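Local atomic coordinates of transcriptional regulator (Rhodococcus sp., PDB entry 2O0Y), a protein that probably acts as an IclR-family transcription factor, binding DNA through a helix-turn-helix domain joined to a separate C-terminal regulatory domain. Residues A153-L158 with E184-G189; V22-D27 with T48-T53; T110-N115 with T229-E234. All blocks are in the same frame, centred on the assembly; numbering follows the deposited sequence.

Interaction 1 (A153-L158 with E184-G189)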
loop_
_atom_site.group_PDB
_atom_site.type_symbol
_atom_site.label_atom_id
_atom_site.label_comp_id
_atom_site.label_asym_id
_atom_site.label_seq_id
_atom_site.Cartn_x
_atom_site.Cartn_y
_atom_site.Cartn_z
ATOM N N ALA B 153 8.211 19.221 11.522
ATOM C CA ALA B 153 8.072 17.805 11.182
ATOM C C ALA B 153 8.591 17.546 9.772
ATOM O O ALA B 153 9.322 16.576 9.560
ATOM C CB ALA B 153 6.637 17.363 11.298
ATOM N N GLY B 154 8.225 18.394 8.804
ATOM C CA GLY B 154 8.655 18.173 7.421
ATOM C C GLY B 154 10.175 18.063 7.288
ATOM O O GLY B 154 10.692 17.189 6.595
ATOM N N LYS B 155 10.912 18.985 7.915
ATOM C CA LYS B 155 12.373 18.939 7.869
ATOM C C LYS B 155 12.987 17.749 8.630
ATOM O O LYS B 155 14.073 17.302 8.305
ATOM C CB LYS B 155 12.962 20.269 8.351
ATOM C CG LYS B 155 12.816 21.374 7.285
ATOM C CD LYS B 155 13.232 22.774 7.816
ATOM C CE LYS B 155 12.026 23.639 8.229
ATOM N NZ LYS B 155 11.230 24.204 7.048
ATOM N N ILE B 156 12.297 17.240 9.648
ATOM C CA ILE B 156 12.756 16.020 10.329
ATOM C C ILE B 156 12.544 14.830 9.382
ATOM O O ILE B 156 13.455 14.059 9.170
ATOM C CB ILE B 156 12.052 15.791 11.691
ATOM C CG1 ILE B 156 12.506 16.855 12.730
ATOM C CG2 ILE B 156 12.284 14.341 12.207
ATOM C CD1 ILE B 156 13.962 16.694 13.185
ATOM N N LEU B 157 11.366 14.714 8.757
ATOM C CA LEU B 157 11.126 13.598 7.826
ATOM C C LEU B 157 12.104 13.616 6.672
ATOM O O LEU B 157 12.456 12.557 6.166
ATOM C CB LEU B 157 9.694 13.620 7.295
ATOM C CG LEU B 157 8.671 13.387 8.414
ATOM C CD1 LEU B 157 7.274 13.780 7.922
ATOM C CD2 LEU B 157 8.725 11.897 8.844
ATOM N N LEU B 158 12.546 14.802 6.242
ATOM C CA LEU B 158 13.433 14.871 5.068
ATOM C C LEU B 158 14.842 14.445 5.423
ATOM O O LEU B 158 15.689 14.371 4.545
ATOM C CB LEU B 158 13.469 16.280 4.457
ATOM C CG LEU B 158 12.202 16.650 3.691
ATOM C CD1 LEU B 158 12.137 18.175 3.413
ATOM C CD2 LEU B 158 12.096 15.804 2.388
ATOM N N GLU B 184 19.714 23.203 3.613
ATOM C CA GLU B 184 20.604 23.649 4.687
ATOM C C GLU B 184 19.914 23.525 6.047
ATOM O O GLU B 184 20.511 23.040 7.008
ATOM C CB GLU B 184 21.135 25.073 4.440
ATOM C CG GLU B 184 22.072 25.202 3.203
ATOM C CD GLU B 184 22.901 26.506 3.180
ATOM O OE1 GLU B 184 22.762 27.318 4.131
ATOM O OE2 GLU B 184 23.699 26.718 2.215
ATOM N N LYS B 185 18.641 23.908 6.109
ATOM C CA LYS B 185 17.881 23.783 7.348
ATOM C C LYS B 185 17.719 22.298 7.747
ATOM O O LYS B 185 17.834 21.965 8.929
ATOM C CB LYS B 185 16.534 24.480 7.229
ATOM C CG LYS B 185 16.638 25.994 6.912
ATOM C CD LYS B 185 15.239 26.634 6.673
ATOM C CE LYS B 185 14.416 25.865 5.613
ATOM N NZ LYS B 185 12.970 26.256 5.488
ATOM N N VAL B 186 17.485 21.402 6.774
ATOM C CA VAL B 186 17.389 19.972 7.099
ATOM C C VAL B 186 18.700 19.506 7.762
ATOM O O VAL B 186 18.687 18.788 8.745
ATOM C CB VAL B 186 17.044 19.083 5.869
ATOM C CG1 VAL B 186 17.082 17.621 6.257
ATOM C CG2 VAL B 186 15.671 19.457 5.262
ATOM N N GLU B 187 19.827 19.924 7.213
ATOM C CA GLU B 187 21.136 19.605 7.788
ATOM C C GLU B 187 21.388 20.126 9.215
ATOM O O GLU B 187 21.973 19.421 10.044
ATOM C CB GLU B 187 22.263 20.104 6.857
ATOM C CG GLU B 187 22.980 18.976 6.178
ATOM C CD GLU B 187 23.541 17.975 7.174
ATOM O OE1 GLU B 187 24.441 18.374 7.972
ATOM O OE2 GLU B 187 23.075 16.801 7.156
ATOM N N ASP B 188 21.012 21.378 9.458
ATOM C CA ASP B 188 21.010 21.980 10.797
ATOM C C ASP B 188 20.203 21.110 11.789
ATOM O O ASP B 188 20.619 20.890 12.917
ATOM C CB ASP B 188 20.367 23.356 10.734
ATOM C CG ASP B 188 21.112 24.325 9.826
ATOM O OD1 ASP B 188 22.067 23.921 9.129
ATOM O OD2 ASP B 188 20.731 25.512 9.813
ATOM N N GLY B 189 19.062 20.594 11.356
ATOM C CA GLY B 189 18.321 19.656 12.198
ATOM C C GLY B 189 19.096 18.382 12.512
ATOM O O GLY B 189 18.949 17.809 13.589
HETATM O O HOH W 1 15.994 18.245 9.921
#

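Interaction 2 (V22-D27 with T48-T53)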
loop_
_atom_site.group_PDB
_atom_site.type_symbol
_atom_site.label_atom_id
_atom_site.label_comp_id
_atom_site.label_asym_id
_atom_site.label_seq_id
_atom_site.Cartn_x
_atom_site.Cartn_y
_atom_site.Cartn_z
ATOM N N VAL B 22 0.509 -25.905 6.691
ATOM C CA VAL B 22 0.277 -24.504 7.003
ATOM C C VAL B 22 1.520 -23.939 7.695
ATOM O O VAL B 22 1.891 -22.852 7.386
ATOM C CB VAL B 22 -1.014 -24.307 7.843
ATOM C CG1 VAL B 22 -1.103 -22.880 8.455
ATOM C CG2 VAL B 22 -2.242 -24.643 6.980
ATOM N N THR B 23 2.161 -24.675 8.605
ATOM C CA THR B 23 3.457 -24.259 9.193
ATOM C C THR B 23 4.548 -24.050 8.142
ATOM O O THR B 23 5.387 -23.151 8.252
ATOM C CB THR B 23 3.960 -25.363 10.124
ATOM O OG1 THR B 23 3.047 -25.429 11.191
ATOM C CG2 THR B 23 5.320 -24.991 10.711
ATOM N N ARG B 24 4.570 -24.933 7.139
ATOM C CA ARG B 24 5.505 -24.822 6.062
ATOM C C ARG B 24 5.222 -23.573 5.234
ATOM O O ARG B 24 6.130 -22.912 4.794
ATOM C CB ARG B 24 5.411 -26.087 5.179
ATOM C CG ARG B 24 6.032 -27.329 5.947
ATOM C CD ARG B 24 5.654 -28.619 5.270
ATOM N NE ARG B 24 6.405 -29.708 5.904
ATOM C CZ ARG B 24 6.364 -30.971 5.521
ATOM N NH1 ARG B 24 5.615 -31.316 4.491
ATOM N NH2 ARG B 24 7.084 -31.865 6.167
ATOM N N VAL B 25 3.964 -23.264 4.970
ATOM C CA VAL B 25 3.638 -22.044 4.259
ATOM C C VAL B 25 4.111 -20.822 5.046
ATOM O O VAL B 25 4.706 -19.925 4.519
ATOM C CB VAL B 25 2.108 -21.975 3.976
ATOM C CG1 VAL B 25 1.777 -20.688 3.338
ATOM C CG2 VAL B 25 1.740 -23.136 3.008
ATOM N N ILE B 26 3.812 -20.783 6.326
ATOM C CA ILE B 26 4.348 -19.720 7.192
ATOM C C ILE B 26 5.876 -19.688 7.191
ATOM O O ILE B 26 6.474 -18.602 7.095
ATOM C CB ILE B 26 3.750 -19.839 8.628
ATOM C CG1 ILE B 26 2.217 -19.715 8.565
ATOM C CG2 ILE B 26 4.351 -18.772 9.576
ATOM C CD1 ILE B 26 1.498 -20.182 9.911
ATOM N N ASP B 27 6.547 -20.834 7.339
ATOM C CA ASP B 27 8.001 -20.849 7.320
ATOM C C ASP B 27 8.596 -20.253 6.026
ATOM O O ASP B 27 9.694 -19.633 6.009
ATOM C CB ASP B 27 8.510 -22.317 7.522
ATOM C CG ASP B 27 8.196 -22.848 8.884
ATOM O OD1 ASP B 27 7.803 -22.047 9.781
ATOM O OD2 ASP B 27 8.294 -24.089 9.082
ATOM N N THR B 48 14.378 -23.222 4.639
ATOM C CA THR B 48 13.471 -24.100 5.375
ATOM C C THR B 48 14.009 -25.485 5.678
ATOM O O THR B 48 13.446 -26.154 6.540
ATOM C CB THR B 48 12.150 -24.314 4.621
ATOM O OG1 THR B 48 12.420 -24.908 3.352
ATOM C CG2 THR B 48 11.318 -22.994 4.448
ATOM N N LYS B 49 15.035 -25.940 4.945
ATOM C CA LYS B 49 15.526 -27.308 5.046
ATOM C C LYS B 49 14.437 -28.338 4.697
ATOM O O LYS B 49 14.503 -29.512 5.073
ATOM C CB LYS B 49 16.153 -27.577 6.427
ATOM C CG LYS B 49 17.347 -26.701 6.764
ATOM C CD LYS B 49 17.992 -27.167 8.110
ATOM C CE LYS B 49 19.162 -26.263 8.546
ATOM N NZ LYS B 49 20.221 -26.177 7.486
ATOM N N LEU B 50 13.437 -27.901 3.926
ATOM C CA LEU B 50 12.417 -28.813 3.395
ATOM C C LEU B 50 12.905 -29.454 2.108
ATOM O O LEU B 50 13.684 -28.838 1.362
ATOM C CB LEU B 50 11.118 -28.019 3.115
ATOM C CG LEU B 50 10.299 -27.575 4.335
ATOM C CD1 LEU B 50 9.112 -26.698 3.931
ATOM C CD2 LEU B 50 9.827 -28.768 5.155
ATOM N N PRO B 51 12.407 -30.660 1.790
ATOM C CA PRO B 51 12.793 -31.249 0.532
ATOM C C PRO B 51 12.334 -30.401 -0.636
ATOM O O PRO B 51 11.226 -29.865 -0.616
ATOM C CB PRO B 51 12.016 -32.553 0.509
ATOM C CG PRO B 51 11.726 -32.859 1.931
ATOM C CD PRO B 51 11.502 -31.536 2.552
ATOM N N LYS B 52 13.175 -30.315 -1.654
ATOM C CA LYS B 52 12.892 -29.489 -2.808
ATOM C C LYS B 52 11.511 -29.788 -3.418
ATOM O O LYS B 52 10.798 -28.864 -3.769
ATOM C CB LYS B 52 14.002 -29.665 -3.847
ATOM C CG LYS B 52 13.893 -28.664 -5.001
ATOM C CD LYS B 52 14.700 -29.122 -6.134
ATOM C CE LYS B 52 14.828 -28.020 -7.147
ATOM N NZ LYS B 52 16.126 -28.171 -7.797
ATOM N N THR B 53 11.143 -31.067 -3.569
ATOM C CA THR B 53 9.803 -31.418 -4.120
ATOM C C THR B 53 8.641 -30.876 -3.261
ATOM O O THR B 53 7.609 -30.465 -3.789
ATOM C CB THR B 53 9.625 -32.957 -4.326
ATOM O OG1 THR B 53 9.792 -33.618 -3.060
ATOM C CG2 THR B 53 10.650 -33.494 -5.303
#

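Interaction 3 (T110-N115 with T229-E234)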
loop_
_atom_site.group_PDB
_atom_site.type_symbol
_atom_site.label_atom_id
_atom_site.label_comp_id
_atom_site.label_asym_id
_atom_site.label_seq_id
_atom_site.Cartn_x
_atom_site.Cartn_y
_atom_site.Cartn_z
ATOM N N THR B 110 3.721 19.125 28.455
ATOM C CA THR B 110 4.053 20.371 27.730
ATOM C C THR B 110 2.845 21.304 27.568
ATOM O O THR B 110 3.012 22.504 27.367
ATOM C CB THR B 110 4.594 20.087 26.301
ATOM O OG1 THR B 110 3.609 19.312 25.606
ATOM C CG2 THR B 110 5.933 19.318 26.319
ATOM N N GLY B 111 1.628 20.748 27.596
ATOM C CA GLY B 111 0.421 21.547 27.374
ATOM C C GLY B 111 0.102 21.713 25.899
ATOM O O GLY B 111 -0.828 22.454 25.518
ATOM N N GLU B 112 0.862 20.993 25.053
ATOM C CA GLU B 112 0.727 21.067 23.602
ATOM C C GLU B 112 0.249 19.754 22.985
ATOM O O GLU B 112 0.451 18.676 23.580
ATOM C CB GLU B 112 2.059 21.473 22.959
ATOM C CG GLU B 112 2.683 22.742 23.497
ATOM C CD GLU B 112 1.838 23.976 23.379
ATOM O OE1 GLU B 112 0.799 23.932 22.702
ATOM O OE2 GLU B 112 2.266 25.032 23.912
ATOM N N THR B 113 -0.395 19.865 21.819
ATOM C CA THR B 113 -0.805 18.713 21.030
ATOM C C THR B 113 0.443 18.010 20.529
ATOM O O THR B 113 1.362 18.682 20.049
ATOM C CB THR B 113 -1.675 19.138 19.853
ATOM O OG1 THR B 113 -2.940 19.608 20.385
ATOM C CG2 THR B 113 -1.937 17.896 18.883
ATOM N N VAL B 114 0.472 16.674 20.661
ATOM C CA VAL B 114 1.592 15.858 20.240
ATOM C C VAL B 114 1.142 15.109 19.001
ATOM O O VAL B 114 0.188 14.352 19.073
ATOM C CB VAL B 114 1.975 14.861 21.320
ATOM C CG1 VAL B 114 3.070 13.965 20.808
ATOM C CG2 VAL B 114 2.454 15.625 22.579
ATOM N N ASN B 115 1.849 15.297 17.874
ATOM C CA ASN B 115 1.504 14.646 16.580
ATOM C C ASN B 115 2.602 13.667 16.209
ATOM O O ASN B 115 3.780 14.017 16.315
ATOM C CB ASN B 115 1.463 15.724 15.484
ATOM C CG ASN B 115 0.259 16.654 15.638
ATOM O OD1 ASN B 115 -0.858 16.192 15.853
ATOM N ND2 ASN B 115 0.493 17.949 15.596
ATOM N N THR B 229 2.665 30.193 19.033
ATOM C CA THR B 229 4.050 30.702 19.196
ATOM C C THR B 229 4.270 31.299 20.588
ATOM O O THR B 229 5.339 31.142 21.188
ATOM C CB THR B 229 4.326 31.725 18.104
ATOM O OG1 THR B 229 4.335 31.008 16.874
ATOM C CG2 THR B 229 5.667 32.487 18.316
ATOM N N GLY B 230 3.227 31.897 21.138
ATOM C CA GLY B 230 3.314 32.553 22.432
ATOM C C GLY B 230 3.565 31.595 23.597
ATOM O O GLY B 230 3.845 32.051 24.694
ATOM N N ARG B 231 3.441 30.271 23.372
ATOM C CA ARG B 231 3.765 29.286 24.405
ATOM C C ARG B 231 5.143 28.655 24.194
ATOM O O ARG B 231 5.674 28.014 25.103
ATOM C CB ARG B 231 2.695 28.174 24.434
ATOM C CG ARG B 231 1.401 28.647 25.142
ATOM C CD ARG B 231 0.622 27.470 25.789
ATOM N NE ARG B 231 0.100 26.508 24.834
ATOM C CZ ARG B 231 -1.131 26.562 24.322
ATOM N NH1 ARG B 231 -1.920 27.569 24.647
ATOM N NH2 ARG B 231 -1.554 25.639 23.474
ATOM N N PHE B 232 5.696 28.841 23.001
ATOM C CA PHE B 232 7.039 28.363 22.655
ATOM C C PHE B 232 8.004 29.488 22.917
ATOM O O PHE B 232 8.683 29.983 22.002
ATOM C CB PHE B 232 7.120 27.925 21.195
ATOM C CG PHE B 232 6.416 26.621 20.889
ATOM C CD1 PHE B 232 5.030 26.535 20.894
ATOM C CD2 PHE B 232 7.156 25.465 20.563
ATOM C CE1 PHE B 232 4.403 25.323 20.596
ATOM C CE2 PHE B 232 6.522 24.271 20.270
ATOM C CZ PHE B 232 5.152 24.218 20.284
ATOM N N THR B 233 8.057 29.877 24.181
ATOM C CA THR B 233 8.888 30.968 24.635
ATOM C C THR B 233 10.260 30.500 25.136
ATOM O O THR B 233 10.438 29.338 25.462
ATOM C CB THR B 233 8.236 31.701 25.819
ATOM O OG1 THR B 233 8.116 30.809 26.933
ATOM C CG2 THR B 233 6.852 32.247 25.456
ATOM N N GLU B 234 11.192 31.461 25.245
ATOM C CA GLU B 234 12.501 31.272 25.872
ATOM C C GLU B 234 12.443 30.524 27.222
ATOM O O GLU B 234 13.272 29.657 27.474
ATOM C CB GLU B 234 13.191 32.649 26.041
#

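Interaction 1 (A153-L158 with E184-G189)
Lys155 and Val186 meet where helix 152-157 comes up against helix 178-192, and their CA atoms lie 5.2 Å apart. Val186 sets its two methyls to different tasks. Val186 CG1 stands anti to the backbone N (chi1 175°) and reaches two backbone oxygens, Lys155 O at 3.7 Å and that of Leu158. Val186 CG2 turns to the side chains instead, 3.9 Å from Leu158 CB, and it also touches the CG of Lys155. No direct hydrogen bond links the two segments. A water does so, donating to Lys155 O at 2.7 Å and to Val186 O at 3.0 Å. Lys185 passes obliquely over the outer part of Lys155, with Lys185 CB 3.8 Å from Lys155 CD. Lys155 NZ and Lys185 NZ end 3.1 Å apart. Two like charges at that distance would probably repel, but Lys155 NZ also has a salt bridge to Glu200, which is likely to offset this. Ile156, on another side of its helix, rests on strands 205-213 and 219-228. The pair is a helix-to-helix contact in the GAF-like C-terminal domain of IclR regulators, with one helix lying between the sheet and the other.

Interaction 2 (V22-D27 with T48-T53)
Arg24 and Leu50 are brought together by similar first torsions: in each, CG lies anti to the carbonyl carbon (chi1 -72° in Arg24, -73° in Leu50). The Arg24 chain then runs extended from CG to NE and passes the two methyls of Leu50. The contact belongs to the IclR helix-turn-helix domain. Helix 18-29 packs here on the turn that joins helix 41-48 to helix 52-64. The two Leu50 methyls share the arginine between them. Leu50 CD1 sits on the aliphatic part, 3.7 Å from Arg24 CG. Leu50 CD2 lies farther out, 3.6 Å from Arg24 NE, and approaches the guanidinium obliquely. The contact is van der Waals, methyls against an arginine chain, and no hydrogen bond crosses between the segments. Arg24 also touches Thr54 and Leu58 of helix 52-64, so it spans the turn and the helix that follows.

The second point of contact is Thr48 with Asp27. Their CA atoms are 6.7 Å apart, and Thr48 CG2 lies 4.0 Å from Asp27 O. The polar end of Asp27 is engaged elsewhere. Its OD1 makes a salt bridge to Arg65 of the second subunit, so helix 18-29 serves the dimer as well as the fold. Val22 and Val25 pack on Val25 and Val22 of that subunit.

The turn itself is shaped by local bonds and backbone angles. Lys49 leaves the helix with positive phi, and Pro51 takes the N-cap position of helix 52-64. Thr48 OG1 is hydrogen-bonded to Leu44 O in its own helix. It also closes an ST turn by accepting from the backbone, Leu50 N to Thr48 OG1 3.2 Å.

Interaction 3 (T110-N115 with T229-E234)
Glu112 and Arg231 are the closest backbone pair, yet their CA atoms are 8.8 Å apart, so side chains bridge the gap between the turn that leads into strand 113-120 and the turn after strand 219-228. Arg231 grips the Glu112 carboxylate side-on in a two-bond salt bridge. Arg231 NE donates to Glu112 OE2 at 2.8 Å and Arg231 NH2 to Glu112 OE1 at 3.0 Å. Both oxygens lie near the guanidinium plane. The carboxylate is tilted from that plane by only 19°. OE1 is met on its syn side but 31° out of the carboxylate plane, and OE2 from above that plane. Bends at chi2 of Glu112 and chi3 of Arg231 (-65°) turn the two charged ends to each other. Tyr240 OH of helix 237-254 also bonds OE2, and Arg231 NH2 has a second bond to Val136 O. The pair is therefore held from both ends. Phe232 CE1 lies 4.0 Å from Glu112 OE2, and its ring meets Tyr240 edge-to-face. A leucine in place of Arg231 would probably leave the buried Glu112 carboxylate without its countercharge and Val136 O without this donor. Gly111, with positive phi, ends helix 97-110, and an ST turn at Thr110 leads into Glu112. The salt bridge ties a helix-to-strand turn to a strand-to-helix loop, beside two neighbouring central strands of the GAF-like sheet.

How the interactions relate
Interactions 1 and 3 belong to the C-terminal domain, and interaction 2 to the helix-turn-helix domain, which probably binds DNA. The centre of interaction 2 is about 45 Å from that of interaction 1 and about 54 Å from that of interaction 3, and it lies across the chain's centre from both. Interactions 1 and 3 are nearer, with centres about 19 Å apart, but their nearest atoms are still about 7 Å apart. Along the chain, both segments of interaction 1 fall between those of interaction 3. Strand 219-228 relates the two: Ile156 packs on it, and residues 229-234 follow it. Of the three, interaction 2 alone touches the second subunit.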